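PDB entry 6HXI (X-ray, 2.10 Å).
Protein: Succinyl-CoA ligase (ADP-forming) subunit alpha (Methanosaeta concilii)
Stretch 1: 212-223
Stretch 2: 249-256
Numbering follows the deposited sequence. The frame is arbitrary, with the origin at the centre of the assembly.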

# COMPACT_ATOMS: atom_id res chain seq x y z
N MET B 212 -39.23 4.02 51.38
CA MET B 212 -40.39 3.30 50.87
C MET B 212 -41.66 4.14 50.95
O MET B 212 -42.45 4.12 50.00
N LEU B 213 -41.84 4.90 52.06
CA LEU B 213 -43.03 5.74 52.28
C LEU B 213 -43.24 6.78 51.19
O LEU B 213 -44.39 7.01 50.82
N ASP B 214 -42.15 7.38 50.64
CA ASP B 214 -42.24 8.37 49.55
C ASP B 214 -43.09 7.80 48.41
O ASP B 214 -44.09 8.42 48.02
N HIS B 215 -42.73 6.56 47.96
CA HIS B 215 -43.41 5.82 46.90
C HIS B 215 -44.78 5.36 47.34
O HIS B 215 -45.69 5.51 46.54
N ILE B 216 -44.95 4.87 48.60
CA ILE B 216 -46.25 4.42 49.12
C ILE B 216 -47.27 5.58 49.11
O ILE B 216 -48.44 5.36 48.75
N LEU B 217 -46.80 6.80 49.45
CA LEU B 217 -47.63 8.01 49.46
C LEU B 217 -48.08 8.41 48.06
O LEU B 217 -49.19 8.90 47.91
N ARG B 218 -47.24 8.16 47.04
CA ARG B 218 -47.59 8.41 45.65
C ARG B 218 -48.68 7.42 45.21
O ARG B 218 -49.59 7.81 44.48
N TYR B 219 -48.58 6.14 45.62
CA TYR B 219 -49.56 5.11 45.28
C TYR B 219 -50.92 5.44 45.90
O TYR B 219 -51.95 5.13 45.29
N GLU B 220 -50.92 6.07 47.10
CA GLU B 220 -52.11 6.48 47.85
C GLU B 220 -52.89 7.59 47.16
O GLU B 220 -54.12 7.68 47.32
N ARG B 221 -52.17 8.45 46.40
CA ARG B 221 -52.74 9.57 45.65
C ARG B 221 -53.20 9.13 44.25
O ARG B 221 -54.17 9.71 43.73
N ASN B 222 -52.53 8.12 43.65
CA ASN B 222 -52.85 7.61 42.32
C ASN B 222 -54.20 6.88 42.28
O ASN B 222 -54.36 5.85 42.93
N PRO B 223 -55.18 7.38 41.48
CA PRO B 223 -56.50 6.70 41.40
C PRO B 223 -56.47 5.31 40.76
O PRO B 223 -57.29 4.48 41.11
N LYS B 249 -53.70 7.34 59.63
CA LYS B 249 -54.69 7.21 58.55
C LYS B 249 -54.25 7.91 57.23
O LYS B 249 -55.11 8.33 56.45
N LYS B 250 -52.93 8.00 56.98
CA LYS B 250 -52.35 8.61 55.78
C LYS B 250 -52.36 7.61 54.60
O LYS B 250 -52.22 8.02 53.45
N ILE B 251 -52.54 6.30 54.91
CA ILE B 251 -52.64 5.20 53.96
C ILE B 251 -53.98 4.50 54.22
O ILE B 251 -54.10 3.72 55.17
N THR B 252 -54.98 4.80 53.38
CA THR B 252 -56.34 4.25 53.48
C THR B 252 -56.53 2.99 52.61
O THR B 252 -57.39 2.16 52.93
N LYS B 253 -55.75 2.86 51.52
CA LYS B 253 -55.79 1.71 50.61
C LYS B 253 -55.25 0.48 51.33
O LYS B 253 -54.36 0.65 52.17
N PRO B 254 -55.76 -0.76 51.05
CA PRO B 254 -55.22 -1.93 51.77
C PRO B 254 -53.75 -2.18 51.42
O PRO B 254 -53.38 -2.13 50.25
N LEU B 255 -52.91 -2.35 52.45
CA LEU B 255 -51.46 -2.54 52.35
C LEU B 255 -50.99 -3.93 52.81
O LEU B 255 -51.16 -4.27 53.98
N VAL B 256 -50.37 -4.71 51.89
CA VAL B 256 -49.78 -6.02 52.19
C VAL B 256 -48.35 -5.72 52.59
O VAL B 256 -47.68 -4.94 51.91

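The strongest polar contacts between the stretches centre on Lys253 and Glu220. Lys253 directs CA-to-CB toward the helix, and its chain (chi1 m, then t, t, t) is extended, carrying the ammonium to the helix's C-terminal end. There Lys253 NZ donates to Tyr219 O at 2.7 Å and to Asn222 O at 2.8 Å, with a weak bond from Lys253 NZ to Glu220 O at 3.0 Å; a positively charged donor suits these three partly negative carbonyl oxygens.

Glu220 returns the contact. Its CA-to-CB bond points sideways, but chi1 of -117°, between wells, and chi2 m bring the carboxylate onto the loop. Lys253 N donates to Glu220 OE2 at 2.8 Å with an N-H...O angle of 156°. Thr252 N reaches Glu220 OE2 at 2.9 Å, but its 133° angle marks a weak bond, and Thr252 OG1 (chi1 p) donates to Glu220 OE2 at 3.1 Å. Glu220 OE1 lies 3.2 Å from Lys250 O; both are acceptors, so no hydrogen bond forms.

Apolar packing adjoins this network. Ile251 (m, t) places CD1 3.7 Å from Ile216 CG2 and 4.0 Å from Leu213 CD1. Ile216 (m, t) points toward the second stretch, its CG2 also meeting Leu255 CD1 at 4.0 Å. Leu217 (m, t) brings CD2 to 4.3 Å from Lys250 O.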

# COMPACT_ATOMS: atom_id res chain seq x y z
CB MET B 212 -40.60 1.97 51.61
CG MET B 212 -39.64 0.88 51.20
SD MET B 212 -39.95 -0.57 52.23
CE MET B 212 -38.97 -1.67 51.50
CB LEU B 213 -43.06 6.40 53.67
CG LEU B 213 -44.35 7.20 54.02
CD1 LEU B 213 -45.60 6.30 54.03
CD2 LEU B 213 -44.19 7.98 55.31
CB ASP B 214 -40.83 8.75 49.04
CG ASP B 214 -39.85 9.25 50.10
OD1 ASP B 214 -40.21 9.26 51.30
OD2 ASP B 214 -38.71 9.62 49.72
CB HIS B 215 -42.54 4.69 46.36
CG HIS B 215 -41.17 5.16 45.97
ND1 HIS B 215 -40.96 5.89 44.81
CD2 HIS B 215 -40.00 5.07 46.64
CE1 HIS B 215 -39.67 6.20 44.80
NE2 HIS B 215 -39.05 5.72 45.87
CB ILE B 216 -46.16 3.70 50.50
CG1 ILE B 216 -45.45 2.34 50.35
CG2 ILE B 216 -47.56 3.51 51.14
CD1 ILE B 216 -45.11 1.58 51.65
CB LEU B 217 -46.97 9.19 50.18
CG LEU B 217 -46.84 9.07 51.69
CD1 LEU B 217 -46.14 10.30 52.26
CD2 LEU B 217 -48.18 8.87 52.36
CB ARG B 218 -46.39 8.25 44.72
CG ARG B 218 -45.36 9.37 44.74
CD ARG B 218 -44.37 9.23 43.59
NE ARG B 218 -43.70 7.92 43.55
CZ ARG B 218 -44.04 6.93 42.75
NH1 ARG B 218 -45.07 7.05 41.92
NH2 ARG B 218 -43.39 5.78 42.79
CB TYR B 219 -49.11 3.72 45.75
CG TYR B 219 -47.76 3.26 45.24
CD1 TYR B 219 -47.23 3.75 44.05
CD2 TYR B 219 -47.04 2.28 45.92
CE1 TYR B 219 -45.99 3.31 43.58
CE2 TYR B 219 -45.81 1.83 45.46
CZ TYR B 219 -45.29 2.34 44.28
OH TYR B 219 -44.08 1.89 43.82
CB GLU B 220 -51.72 6.93 49.26
CG GLU B 220 -52.31 6.07 50.36
CD GLU B 220 -53.80 6.21 50.64
OE1 GLU B 220 -54.25 7.31 51.04
OE2 GLU B 220 -54.51 5.19 50.54
CB ARG B 221 -51.73 10.72 45.53
CG ARG B 221 -51.47 11.49 46.83
CD ARG B 221 -50.59 12.71 46.60
NE ARG B 221 -49.24 12.36 46.13
CZ ARG B 221 -48.36 13.22 45.61
NH1 ARG B 221 -48.68 14.50 45.48
NH2 ARG B 221 -47.17 12.80 45.22
CB ASN B 222 -51.72 6.72 41.77
CG ASN B 222 -51.73 6.51 40.26
OD1 ASN B 222 -52.75 6.66 39.57
ND2 ASN B 222 -50.59 6.12 39.71
CB PRO B 223 -57.36 7.67 40.57
CG PRO B 223 -56.60 8.95 40.50
CD PRO B 223 -55.15 8.60 40.65
CB LYS B 249 -56.09 7.66 59.01
CG LYS B 249 -56.79 6.68 59.94
CD LYS B 249 -58.23 7.13 60.23
CE LYS B 249 -58.90 6.31 61.29
NZ LYS B 249 -60.16 6.94 61.79
CB LYS B 250 -50.93 9.13 56.04
CG LYS B 250 -50.87 10.35 56.96
CD LYS B 250 -49.44 10.78 57.23
CE LYS B 250 -49.37 11.98 58.15
NZ LYS B 250 -49.56 13.24 57.39
CB ILE B 251 -51.44 4.20 54.03
CG1 ILE B 251 -50.08 4.91 53.87
CG2 ILE B 251 -51.60 3.03 53.02
CD1 ILE B 251 -48.94 4.18 54.55
CB THR B 252 -57.39 5.32 53.18
OG1 THR B 252 -57.30 5.73 51.81
CG2 THR B 252 -57.27 6.53 54.11
CB LYS B 253 -54.97 1.98 49.34
CG LYS B 253 -55.71 2.83 48.33
CD LYS B 253 -54.81 3.39 47.25
CE LYS B 253 -55.48 4.60 46.67
NZ LYS B 253 -54.67 5.23 45.61
CB PRO B 254 -56.16 -3.07 51.37
CG PRO B 254 -56.77 -2.64 50.10
CD PRO B 254 -56.82 -1.15 50.09
CB LEU B 255 -50.73 -1.44 53.16
CG LEU B 255 -49.21 -1.38 52.98
CD1 LEU B 255 -48.77 -0.05 52.46
CD2 LEU B 255 -48.49 -1.70 54.28
CB VAL B 256 -49.86 -7.03 51.01
CG1 VAL B 256 -49.20 -8.36 51.39
CG2 VAL B 256 -51.30 -7.26 50.56